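Local coordinates for protein putative NADPH-dependent oxidoreductase (Desulfitobacterium hafniense DCB-2, PDB 3DB2) that probably catalyses NAD(P)-dependent oxidation or reduction of a substrate not yet identified, as a two-domain dehydrogenase of the GFO/IDH/MocA family, at residues I11-W16 with D41-F46; N51-A56 with L62-V67; G177-L182 with N217-E222; A337-S340 with K344-V347. All coordinates share one frame; numbering follows the deposited sequence. Where two conformers were deposited one is given.

Contacts 1 and 2 lie in the Rossmann domain, and contact 3 in the C-terminal domain of the GFO/IDH/MocA family. Contact 1 includes the glycine-rich turn after the first strand, the part of this fold that probably meets the dinucleotide. Contact 2 follows it along the chain, with centres about 14 Å apart. The two touch where Arg43 packs on Asp55 and Ala56, and Phe46 on Cys52. Contacts 3 and 4 have centres about 11 Å apart and meet where Leu179 packs on Ala337. Both reach the second subunit. The centres of contacts 2 and 4 are about 45 Å apart, on opposite sides of the chain's centre. Contact 3 comes within about 10 Å of contact 1 between nearest atoms.

Contact 1: residues I11-W16 with D41-F46; sequences IGLGRW and DKREKF
Leu13 projects from the turn after strand 6-11 onto helix 40-50 and carries nearly all of this contact. At Lys42 the approach is to the backbone. Leu13 CD1 lies 3.7 Å from Lys42 O. A water bridges the two main chains, donating to Leu13 O at 2.7 Å and to Lys42 O at 3.1 Å. At Arg43 the same methyl, Leu13 CD1, packs on the backbone CA at 3.8 Å and also touches CG. The Arg43 chain then bends away, and its NH1 is hydrogen-bonded to Ser37 O. One turn of helix after Lys42, Phe46 receives both methyls of Leu13. CD1 rests against Phe46 CB. Leu13 CD2 stands over the centre of the Phe46 ring in a CH-pi contact, 3.8 Å from the centroid and 8° off the normal. With Phe46 CG anti to the backbone N (chi1 -170°), the ring swings out from the helix to the Leu13 side; the second torsion (chi2 -89°) then sets its face to the CD2 methyl. Ala17 and Ala21 of helix 15-24 and Leu32 and Cys35 of strand 30-36 also pack on Phe46. With an alanine at Phe46, Leu13 CD2 would probably lose the ring face it covers, and a gap would open between helix 40-50 and the turn. Gly12 and Gly14 flank Leu13 and fit the GxGxxA pattern of Rossmann dinucleotide-binding turns. Gly14 is the N-cap of helix 15-24. Between the turn and helix 40-50 the direct contact is thus apolar, made by the branched end of Leu13, with one water as the polar link.

Contact 2: residues N51-A56 with L62-V67; sequences NCAGDA and LAREDV
The edge of the Rossmann parallel sheet, at the short strand 53-54, meets the loop between helix 58-62 and strand 69-72 through a buried aspartate and an arginine. Arg64 grips Asp55 side-on with two nitrogens, one to each carboxylate oxygen. Arg64 NE donates to Asp55 OD2 at 2.9 Å, on its syn lone pair. Arg64 NH2 donates to Asp55 OD1 at 3.1 Å, with an N-H...O angle of 160°. This second bond meets the oxygen on its syn side, 29° out of the carboxylate plane. The two flat groups are twisted by 46°. The Arg64 chain is extended from CG to NE and comes from the direction opposite to Asp55. Ala53 CB lies over one face of the guanidinium, 3.3 Å from Arg64 NH2. Asp55 OD2 also bonds to Thr34 OG1 of strand 30-36, so two partners hold that oxygen. A leucine in place of Arg64 would probably leave the Asp55 carboxylate without its charge mate and the loop without its two-bond tie to the strand. A type I turn from Arg64 to Val67 follows, closed by Val67 N to Arg64 O at 3.2 Å. The segments join the edge strand to the helix-to-strand return of a beta-alpha-beta crossover, the connection characteristic of the Rossmann fold.

Contact 3: residues G177-L182 with N217-E222; sequences GPLTQL and NQTLLE
Leu179 lies across the side-chain amide of Asn217, at about a right angle. The contact packs the short helix 178-181 against strand 216-223 of the large mixed sheet in the GFO/IDH/MocA C-terminal domain. Leu179 CB is 3.7 Å from Asn217 ND2. Farther out, Leu179 CD2 comes to 4.2 Å from Asn217 CG. Leu179 CG is anti to the backbone N (chi1 -165°), which directs the branched end toward the strand. The other methyl, Leu179 CD1, comes only to 4.3 Å from Thr219 OG1, whose hydrogen-bond partner is Asn202 OD1. Asn217 and Thr219 are two residues apart on the strand, and both direct their side chains toward the helix. Leu179 also packs on Leu231 and Thr233 of strand 228-234 and on Val334 and Ala337 of helix 324-343. It is therefore packed between the sheet and helix 324-343.

No hydrogen bond joins the two segments. The buried amide of Asn217 is satisfied by its neighbours. Its OD1 accepts from Asn202 ND2, and its ND2 donates to Gly176 O and Thr233 OG1. These bonds probably fix the turn of the amide and keep its nitrogen beside the helix start. Gly177 is the N-cap of that helix. Its phi is positive (64°), a value that favours glycine. On the other side of the strand, Gln218 and Leu220 pack on Ala229 and Leu220 of the second subunit, placing this sheet at the dimer interface. Pro178 begins the helix and meets the same amide, with its CG 4.1 Å from Asn217 ND2.

Contact 4: residues A337-S340 with K344-V347; sequences AVKS and KRPV
The C-terminal end of helix 324-343 turns back here, and the chain runs on into strand 347-348 beside the helix's last turns. Ser340 is the main point of attachment. Ser340 O accepts Arg345 N at 3.3 Å, in the carbonyl plane and on a lone pair. Ser340 OG donates to Arg345 O at 2.8 Å, from 46° above that carbonyl's plane. Ser340 OG lies anti to the backbone N (chi1 170°), which brings the hydroxyl to this oxygen. The same OG is hydrogen-bonded to Asn202 N. Lys344, with positive phi (50°), is the residue at which the chain leaves the helix. Strand 347-348, just beyond, is an edge strand of the mixed sheet and pairs with strand 197-205 through Val347 and Val200. Val347 CG2 packs on Ser340 CA at 3.7 Å, and Val347 CG1 lies 4.0 Å from Lys339 CD. The Lys339 and Arg345 side chains run alongside each other, pointing the same way, with Lys339 CD 3.8 Å from Arg345 NH2. Glu343 and Glu351 form salt bridges with Arg345 NE and NH2, which probably offsets the like charge of Lys339 NZ, 5.4 Å from Arg345 NH2.

Contact 1: residues I11-W16 with D41-F46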
loop_
_atom_site.group_PDB
_atom_site.type_symbol
_atom_site.label_atom_id
_atom_site.label_comp_id
_atom_site.label_asym_id
_atom_site.label_seq_id
_atom_site.Cartn_x
_atom_site.Cartn_y
_atom_site.Cartn_z
ATOM N N ILE C 11 28.497 -24.297 2.792
ATOM C CA ILE C 11 28.113 -24.746 4.118
ATOM C C ILE C 11 26.610 -24.650 4.320
ATOM O O ILE C 11 26.019 -23.569 4.269
ATOM C CB ILE C 11 28.906 -23.962 5.179
ATOM C CG1 ILE C 11 30.400 -24.289 5.105
ATOM C CG2 ILE C 11 28.350 -24.227 6.558
ATOM C CD1 ILE C 11 31.292 -23.241 5.718
ATOM N N GLY C 12 25.982 -25.811 4.534
ATOM C CA GLY C 12 24.529 -25.868 4.736
ATOM C C GLY C 12 23.963 -26.361 3.410
ATOM O O GLY C 12 23.862 -25.641 2.409
ATOM N N LEU C 13 23.622 -27.647 3.310
ATOM C CA LEU C 13 23.357 -28.144 1.945
ATOM C C LEU C 13 21.897 -28.532 1.774
ATOM O O LEU C 13 21.568 -29.609 1.269
ATOM C CB LEU C 13 24.326 -29.277 1.671
ATOM C CG LEU C 13 25.803 -28.949 1.922
ATOM C CD1 LEU C 13 26.653 -30.180 1.673
ATOM C CD2 LEU C 13 26.259 -27.805 1.036
ATOM N N GLY C 14 21.006 -27.641 2.192
ATOM C CA GLY C 14 19.592 -27.664 1.898
ATOM C C GLY C 14 19.272 -27.234 0.482
ATOM O O GLY C 14 20.067 -27.042 -0.425
ATOM N N ARG C 15 17.994 -27.073 0.212
ATOM C CA ARG C 15 17.422 -26.645 -1.048
ATOM C C ARG C 15 18.117 -25.403 -1.581
ATOM O O ARG C 15 18.607 -25.406 -2.697
ATOM C CB ARG C 15 15.917 -26.367 -0.812
ATOM N N TRP C 16 18.144 -24.344 -0.780
ATOM C CA TRP C 16 18.694 -23.067 -1.220
ATOM C C TRP C 16 20.162 -23.217 -1.567
ATOM O O TRP C 16 20.638 -22.564 -2.495
ATOM C CB TRP C 16 18.464 -21.970 -0.153
ATOM C CG TRP C 16 18.789 -20.635 -0.773
ATOM C CD1 TRP C 16 19.806 -19.799 -0.401
ATOM C CD2 TRP C 16 18.099 -20.004 -1.865
ATOM N NE1 TRP C 16 19.787 -18.682 -1.200
ATOM C CE2 TRP C 16 18.750 -18.786 -2.100
ATOM C CE3 TRP C 16 16.994 -20.356 -2.657
ATOM C CZ2 TRP C 16 18.331 -17.912 -3.104
ATOM C CZ3 TRP C 16 16.568 -19.493 -3.659
ATOM C CH2 TRP C 16 17.254 -18.287 -3.854
ATOM N N ASP C 41 24.893 -37.828 4.178
ATOM C CA ASP C 41 24.090 -37.966 2.977
ATOM C C ASP C 41 23.934 -36.607 2.298
ATOM O O ASP C 41 24.058 -36.495 1.078
ATOM C CB ASP C 41 22.754 -38.568 3.397
ATOM C CG ASP C 41 22.861 -40.079 3.583
ATOM O OD1 ASP C 41 23.892 -40.675 3.195
ATOM O OD2 ASP C 41 21.911 -40.672 4.124
ATOM N N LYS C 42 23.666 -35.568 3.094
ATOM C CA LYS C 42 23.546 -34.234 2.479
ATOM C C LYS C 42 24.850 -33.892 1.780
ATOM O O LYS C 42 24.892 -33.309 0.693
ATOM C CB LYS C 42 23.131 -33.222 3.529
ATOM C CG LYS C 42 21.660 -32.849 3.547
ATOM C CD LYS C 42 21.262 -32.201 4.851
ATOM C CE LYS C 42 19.785 -32.286 5.165
ATOM N NZ LYS C 42 19.419 -31.383 6.299
ATOM N N ARG C 43 26.001 -34.248 2.359
ATOM C CA ARG C 43 27.252 -33.899 1.685
ATOM C C ARG C 43 27.429 -34.812 0.481
ATOM O O ARG C 43 27.986 -34.420 -0.542
ATOM C CB ARG C 43 28.454 -34.027 2.607
ATOM C CG ARG C 43 28.401 -33.109 3.819
ATOM C CD ARG C 43 27.928 -33.822 5.068
ATOM N NE ARG C 43 28.857 -34.863 5.504
ATOM C CZ ARG C 43 29.272 -35.165 6.714
ATOM N NH1 ARG C 43 28.870 -34.511 7.789
ATOM N NH2 ARG C 43 30.128 -36.179 6.827
ATOM N N GLU C 44 26.939 -36.041 0.614
ATOM C CA GLU C 44 26.978 -37.012 -0.478
ATOM C C GLU C 44 26.445 -36.429 -1.783
ATOM O O GLU C 44 27.126 -36.339 -2.803
ATOM C CB GLU C 44 26.097 -38.208 -0.086
ATOM C CG GLU C 44 26.661 -39.023 1.060
ATOM C CD GLU C 44 28.021 -39.635 0.784
ATOM O OE1 GLU C 44 28.338 -40.677 1.415
ATOM O OE2 GLU C 44 28.790 -39.102 -0.046
ATOM N N LYS C 45 25.180 -36.079 -1.735
ATOM C CA LYS C 45 24.378 -35.630 -2.872
ATOM C C LYS C 45 25.013 -34.387 -3.465
ATOM O O LYS C 45 25.297 -34.262 -4.656
ATOM C CB LYS C 45 22.978 -35.415 -2.325
ATOM C CG LYS C 45 21.942 -35.019 -3.344
ATOM C CD LYS C 45 20.541 -35.318 -2.838
ATOM C CE LYS C 45 19.504 -34.530 -3.634
ATOM N NZ LYS C 45 19.793 -34.523 -5.098
ATOM N N PHE C 46 25.297 -33.395 -2.615
ATOM C CA PHE C 46 25.787 -32.109 -3.130
ATOM C C PHE C 46 27.096 -32.266 -3.870
ATOM O O PHE C 46 27.308 -31.861 -5.026
ATOM C CB PHE C 46 25.881 -31.158 -1.924
ATOM C CG PHE C 46 26.140 -29.711 -2.327
ATOM C CD1 PHE C 46 27.433 -29.264 -2.466
ATOM C CD2 PHE C 46 25.085 -28.843 -2.565
ATOM C CE1 PHE C 46 27.732 -27.965 -2.841
ATOM C CE2 PHE C 46 25.363 -27.538 -2.946
ATOM C CZ PHE C 46 26.671 -27.111 -3.092
HETATM O O HOH W 1 22.182 -32.007 0.138
#

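Contact 2: residues N51-A56 with L62-V67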
loop_
_atom_site.group_PDB
_atom_site.type_symbol
_atom_site.label_atom_id
_atom_site.label_comp_id
_atom_site.label_asym_id
_atom_site.label_seq_id
_atom_site.Cartn_x
_atom_site.Cartn_y
_atom_site.Cartn_z
ATOM N N ASN C 51 30.164 -31.972 -8.103
ATOM C CA ASN C 51 31.529 -32.481 -8.219
ATOM C C ASN C 51 32.596 -31.698 -7.462
ATOM O O ASN C 51 33.591 -31.174 -7.968
ATOM C CB ASN C 51 31.970 -32.527 -9.691
ATOM C CG ASN C 51 32.763 -33.838 -9.813
ATOM O OD1 ASN C 51 32.174 -34.887 -9.535
ATOM N ND2 ASN C 51 34.025 -33.718 -10.186
ATOM N N CYS C 52 32.425 -31.586 -6.154
ATOM C CA CYS C 52 33.500 -31.008 -5.333
ATOM C C CYS C 52 33.822 -32.038 -4.253
ATOM O O CYS C 52 33.269 -33.146 -4.368
ATOM C CB CYS C 52 33.038 -29.680 -4.770
ATOM S SG CYS C 52 31.431 -29.734 -3.937
ATOM N N ALA C 53 34.647 -31.680 -3.276
ATOM C CA ALA C 53 34.872 -32.492 -2.104
ATOM C C ALA C 53 33.733 -32.296 -1.103
ATOM O O ALA C 53 32.890 -31.410 -1.161
ATOM C CB ALA C 53 36.209 -32.192 -1.427
ATOM N N GLY C 54 33.683 -33.167 -0.119
ATOM C CA GLY C 54 32.813 -33.065 1.042
ATOM C C GLY C 54 33.719 -33.202 2.267
ATOM O O GLY C 54 34.707 -33.944 2.271
ATOM N N ASP C 55 33.420 -32.476 3.333
ATOM C CA ASP C 55 34.282 -32.589 4.517
ATOM C C ASP C 55 33.445 -33.098 5.674
ATOM O O ASP C 55 32.310 -32.674 5.885
ATOM C CB ASP C 55 34.929 -31.237 4.749
ATOM C CG ASP C 55 36.133 -31.014 3.858
ATOM O OD1 ASP C 55 37.018 -31.880 3.894
ATOM O OD2 ASP C 55 36.212 -29.994 3.144
ATOM N N ALA C 56 33.991 -34.034 6.446
ATOM C CA ALA C 56 33.283 -34.620 7.576
ATOM C C ALA C 56 33.123 -33.625 8.722
ATOM O O ALA C 56 32.180 -33.725 9.508
ATOM C CB ALA C 56 34.016 -35.861 8.051
ATOM N N LEU C 62 37.873 -25.970 6.922
ATOM C CA LEU C 62 38.604 -24.716 7.116
ATOM C C LEU C 62 40.096 -24.891 6.919
ATOM O O LEU C 62 40.796 -23.914 6.624
ATOM C CB LEU C 62 38.220 -24.178 8.489
ATOM C CG LEU C 62 36.761 -23.715 8.610
ATOM C CD1 LEU C 62 36.377 -23.431 10.051
ATOM C CD2 LEU C 62 36.521 -22.476 7.743
ATOM N N ALA C 63 40.565 -26.121 7.037
ATOM C CA ALA C 63 41.988 -26.428 6.837
ATOM C C ALA C 63 42.392 -26.363 5.373
ATOM O O ALA C 63 43.584 -26.292 5.055
ATOM C CB ALA C 63 42.347 -27.800 7.395
ATOM N N ARG C 64 41.449 -26.361 4.444
ATOM C CA ARG C 64 41.796 -26.187 3.045
ATOM C C ARG C 64 42.191 -24.765 2.674
ATOM O O ARG C 64 41.430 -23.814 2.858
ATOM C CB ARG C 64 40.590 -26.589 2.204
ATOM C CG ARG C 64 39.968 -27.924 2.590
ATOM C CD ARG C 64 38.966 -28.295 1.514
ATOM N NE ARG C 64 38.576 -29.687 1.564
ATOM C CZ ARG C 64 38.910 -30.691 0.780
ATOM N NH1 ARG C 64 39.727 -30.541 -0.248
ATOM N NH2 ARG C 64 38.393 -31.888 1.062
ATOM N N GLU C 65 43.399 -24.594 2.150
ATOM C CA GLU C 65 43.977 -23.293 1.871
ATOM C C GLU C 65 43.386 -22.713 0.593
ATOM O O GLU C 65 43.450 -21.507 0.371
ATOM C CB GLU C 65 45.509 -23.430 1.824
ATOM C CG GLU C 65 46.062 -24.111 3.080
ATOM C CD GLU C 65 47.356 -23.512 3.596
ATOM O OE1 GLU C 65 47.858 -22.541 2.988
ATOM O OE2 GLU C 65 47.881 -24.024 4.621
ATOM N N ASP C 66 42.791 -23.559 -0.244
ATOM C CA ASP C 66 42.178 -23.105 -1.481
ATOM C C ASP C 66 40.709 -22.759 -1.214
ATOM O O ASP C 66 39.998 -22.288 -2.098
ATOM C CB ASP C 66 42.337 -24.097 -2.633
ATOM C CG ASP C 66 41.987 -25.530 -2.321
ATOM O OD1 ASP C 66 41.819 -25.835 -1.124
ATOM O OD2 ASP C 66 41.890 -26.334 -3.282
ATOM N N VAL C 67 40.235 -22.949 0.015
ATOM C CA VAL C 67 38.921 -22.356 0.336
ATOM C C VAL C 67 39.157 -20.914 0.795
ATOM O O VAL C 67 39.691 -20.724 1.882
ATOM C CB VAL C 67 38.148 -23.157 1.382
ATOM C CG1 VAL C 67 36.989 -22.348 1.959
ATOM C CG2 VAL C 67 37.624 -24.420 0.726
#

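Contact 3: residues G177-L182 with N217-E222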
loop_
_atom_site.group_PDB
_atom_site.type_symbol
_atom_site.label_atom_id
_atom_site.label_comp_id
_atom_site.label_asym_id
_atom_site.label_seq_id
_atom_site.Cartn_x
_atom_site.Cartn_y
_atom_site.Cartn_z
ATOM N N GLY C 177 6.380 -13.277 11.190
ATOM C CA GLY C 177 5.944 -14.206 10.157
ATOM C C GLY C 177 6.549 -13.896 8.799
ATOM O O GLY C 177 7.775 -13.965 8.645
ATOM N N PRO C 178 5.723 -13.552 7.816
ATOM C CA PRO C 178 6.244 -13.207 6.497
ATOM C C PRO C 178 7.123 -11.962 6.570
ATOM O O PRO C 178 7.920 -11.707 5.649
ATOM C CB PRO C 178 4.984 -13.011 5.644
ATOM C CG PRO C 178 3.937 -12.599 6.645
ATOM C CD PRO C 178 4.249 -13.442 7.858
ATOM N N LEU C 179 7.018 -11.176 7.632
ATOM C CA LEU C 179 7.869 -9.966 7.677
ATOM C C LEU C 179 9.351 -10.287 7.574
ATOM O O LEU C 179 10.132 -9.588 6.914
ATOM C CB LEU C 179 7.597 -9.250 8.984
ATOM C CG LEU C 179 8.054 -7.821 9.187
ATOM C CD1 LEU C 179 7.791 -7.000 7.934
ATOM C CD2 LEU C 179 7.368 -7.274 10.429
ATOM N N THR C 180 9.770 -11.382 8.233
ATOM C CA THR C 180 11.161 -11.822 8.080
ATOM C C THR C 180 11.429 -12.473 6.740
ATOM O O THR C 180 12.264 -12.004 5.964
ATOM C CB THR C 180 11.520 -12.813 9.209
ATOM O OG1 THR C 180 11.523 -12.135 10.474
ATOM C CG2 THR C 180 12.918 -13.348 9.005
ATOM N N GLN C 181 10.739 -13.557 6.418
ATOM C CA GLN C 181 11.022 -14.386 5.263
ATOM C C GLN C 181 10.835 -13.627 3.950
ATOM O O GLN C 181 11.612 -13.823 3.013
ATOM C CB GLN C 181 10.119 -15.624 5.203
ATOM C CG GLN C 181 10.423 -16.780 6.107
ATOM C CD GLN C 181 11.745 -16.662 6.847
ATOM O OE1 GLN C 181 12.793 -17.104 6.370
ATOM N NE2 GLN C 181 11.665 -16.062 8.038
ATOM N N LEU C 182 9.785 -12.809 3.896
ATOM C CA LEU C 182 9.429 -12.070 2.691
ATOM C C LEU C 182 9.853 -10.618 2.876
ATOM O O LEU C 182 10.484 -10.029 1.999
ATOM C CB LEU C 182 7.929 -12.140 2.382
ATOM C CG LEU C 182 7.294 -13.523 2.239
ATOM C CD1 LEU C 182 5.853 -13.431 1.723
ATOM C CD2 LEU C 182 8.130 -14.396 1.322
ATOM N N ASN C 217 0.867 -8.582 7.920
ATOM C CA ASN C 217 1.361 -7.335 8.419
ATOM C C ASN C 217 1.078 -6.212 7.379
ATOM O O ASN C 217 1.121 -6.481 6.190
ATOM C CB ASN C 217 2.851 -7.243 8.694
ATOM C CG ASN C 217 3.364 -8.282 9.682
ATOM O OD1 ASN C 217 3.243 -8.101 10.877
ATOM N ND2 ASN C 217 3.942 -9.312 9.073
ATOM N N GLN C 218 0.834 -5.035 7.915
ATOM C CA GLN C 218 0.931 -3.795 7.147
ATOM C C GLN C 218 1.824 -2.868 7.985
ATOM O O GLN C 218 1.515 -2.574 9.127
ATOM C CB GLN C 218 -0.425 -3.218 6.872
ATOM C CG GLN C 218 -1.161 -4.047 5.824
ATOM C CD GLN C 218 -2.464 -3.457 5.350
ATOM O OE1 GLN C 218 -3.270 -3.034 6.185
ATOM N NE2 GLN C 218 -2.716 -3.392 4.048
ATOM N N THR C 219 2.901 -2.403 7.364
ATOM C CA THR C 219 3.931 -1.662 8.073
ATOM C C THR C 219 4.123 -0.295 7.399
ATOM O O THR C 219 4.246 -0.323 6.160
ATOM C CB THR C 219 5.280 -2.400 8.042
ATOM O OG1 THR C 219 5.042 -3.730 8.502
ATOM C CG2 THR C 219 6.258 -1.704 8.965
ATOM N N LEU C 220 4.150 0.733 8.221
ATOM C CA LEU C 220 4.536 2.063 7.757
ATOM C C LEU C 220 5.962 2.379 8.235
ATOM O O LEU C 220 6.377 2.075 9.343
ATOM C CB LEU C 220 3.591 3.137 8.262
ATOM C CG LEU C 220 2.133 2.967 7.853
ATOM C CD1 LEU C 220 1.342 4.193 8.327
ATOM C CD2 LEU C 220 1.972 2.744 6.363
ATOM N N LEU C 221 6.701 3.031 7.369
ATOM C CA LEU C 221 8.052 3.504 7.570
ATOM C C LEU C 221 8.156 4.995 7.270
ATOM O O LEU C 221 7.555 5.506 6.335
ATOM C CB LEU C 221 9.025 2.733 6.669
ATOM C CG LEU C 221 8.778 1.220 6.585
ATOM C CD1 LEU C 221 8.934 0.730 5.156
ATOM C CD2 LEU C 221 9.724 0.484 7.508
ATOM N N GLU C 222 8.931 5.708 8.072
ATOM C CA GLU C 222 9.366 7.072 7.761
ATOM C C GLU C 222 10.891 7.030 7.660
ATOM O O GLU C 222 11.508 6.446 8.567
ATOM C CB GLU C 222 8.994 8.110 8.789
ATOM C CG GLU C 222 7.523 8.443 8.845
ATOM C CD GLU C 222 7.299 9.801 9.503
ATOM O OE1 GLU C 222 7.822 10.042 10.605
ATOM O OE2 GLU C 222 6.578 10.621 8.904
#

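Contact 4: residues A337-S340 with K344-V347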
loop_
_atom_site.group_PDB
_atom_site.type_symbol
_atom_site.label_atom_id
_atom_site.label_comp_id
_atom_site.label_asym_id
_atom_site.label_seq_id
_atom_site.Cartn_x
_atom_site.Cartn_y
_atom_site.Cartn_z
ATOM N N ALA C 337 9.251 -3.362 13.951
ATOM C CA ALA C 337 7.871 -3.676 13.575
ATOM C C ALA C 337 7.214 -4.651 14.530
ATOM O O ALA C 337 6.055 -4.485 14.905
ATOM C CB ALA C 337 7.815 -4.220 12.150
ATOM N N VAL C 338 7.923 -5.692 14.953
ATOM C CA VAL C 338 7.366 -6.568 16.006
ATOM C C VAL C 338 7.176 -5.844 17.327
ATOM O O VAL C 338 6.151 -6.011 18.013
ATOM C CB VAL C 338 8.276 -7.798 16.138
ATOM C CG1 VAL C 338 7.821 -8.737 17.242
ATOM C CG2 VAL C 338 8.291 -8.532 14.796
ATOM N N LYS C 339 8.130 -4.987 17.693
ATOM C CA LYS C 339 8.061 -4.204 18.914
ATOM C C LYS C 339 6.823 -3.287 18.817
ATOM O O LYS C 339 6.149 -3.102 19.834
ATOM C CB LYS C 339 9.271 -3.328 19.165
ATOM C CG LYS C 339 9.259 -2.697 20.546
ATOM C CD LYS C 339 10.508 -1.894 20.865
ATOM C CE LYS C 339 11.710 -2.751 21.209
ATOM N NZ LYS C 339 11.508 -3.602 22.412
ATOM N N SER C 340 6.593 -2.802 17.597
ATOM C CA SER C 340 5.494 -1.841 17.381
ATOM C C SER C 340 4.155 -2.513 17.644
ATOM O O SER C 340 3.196 -1.926 18.160
ATOM C CB SER C 340 5.557 -1.238 15.968
ATOM O OG SER C 340 4.413 -0.497 15.621
ATOM N N LYS C 344 2.069 -1.320 20.764
ATOM C CA LYS C 344 1.033 -0.558 20.115
ATOM C C LYS C 344 1.446 0.898 19.919
ATOM O O LYS C 344 0.795 1.878 20.282
ATOM C CB LYS C 344 -0.264 -0.672 20.921
ATOM C CG LYS C 344 -0.812 -2.106 20.975
ATOM C CD LYS C 344 -2.155 -2.105 21.706
ATOM C CE LYS C 344 -2.684 -3.521 21.926
ATOM N NZ LYS C 344 -3.959 -3.468 22.706
ATOM N N ARG C 345 2.583 1.108 19.261
ATOM C CA ARG C 345 3.187 2.413 19.135
ATOM C C ARG C 345 4.225 2.415 18.042
ATOM O O ARG C 345 4.766 1.341 17.757
ATOM C CB ARG C 345 3.864 2.825 20.457
ATOM C CG ARG C 345 5.132 2.001 20.769
ATOM C CD ARG C 345 5.737 2.309 22.112
ATOM N NE ARG C 345 7.011 1.711 22.429
ATOM C CZ ARG C 345 8.231 2.036 22.041
ATOM N NH1 ARG C 345 8.422 3.050 21.213
ATOM N NH2 ARG C 345 9.303 1.345 22.465
ATOM N N PRO C 346 4.509 3.565 17.445
ATOM C CA PRO C 346 5.649 3.672 16.530
ATOM C C PRO C 346 6.970 3.515 17.293
ATOM O O PRO C 346 7.095 3.860 18.475
ATOM C CB PRO C 346 5.579 5.092 15.986
ATOM C CG PRO C 346 4.751 5.826 16.972
ATOM C CD PRO C 346 3.766 4.827 17.535
ATOM N N VAL C 347 7.966 2.998 16.598
ATOM C CA VAL C 347 9.231 2.605 17.211
ATOM C C VAL C 347 10.368 3.153 16.377
ATOM O O VAL C 347 10.369 2.920 15.150
ATOM C CB VAL C 347 9.367 1.077 17.287
ATOM C CG1 VAL C 347 10.770 0.722 17.792
ATOM C CG2 VAL C 347 8.281 0.503 18.181
#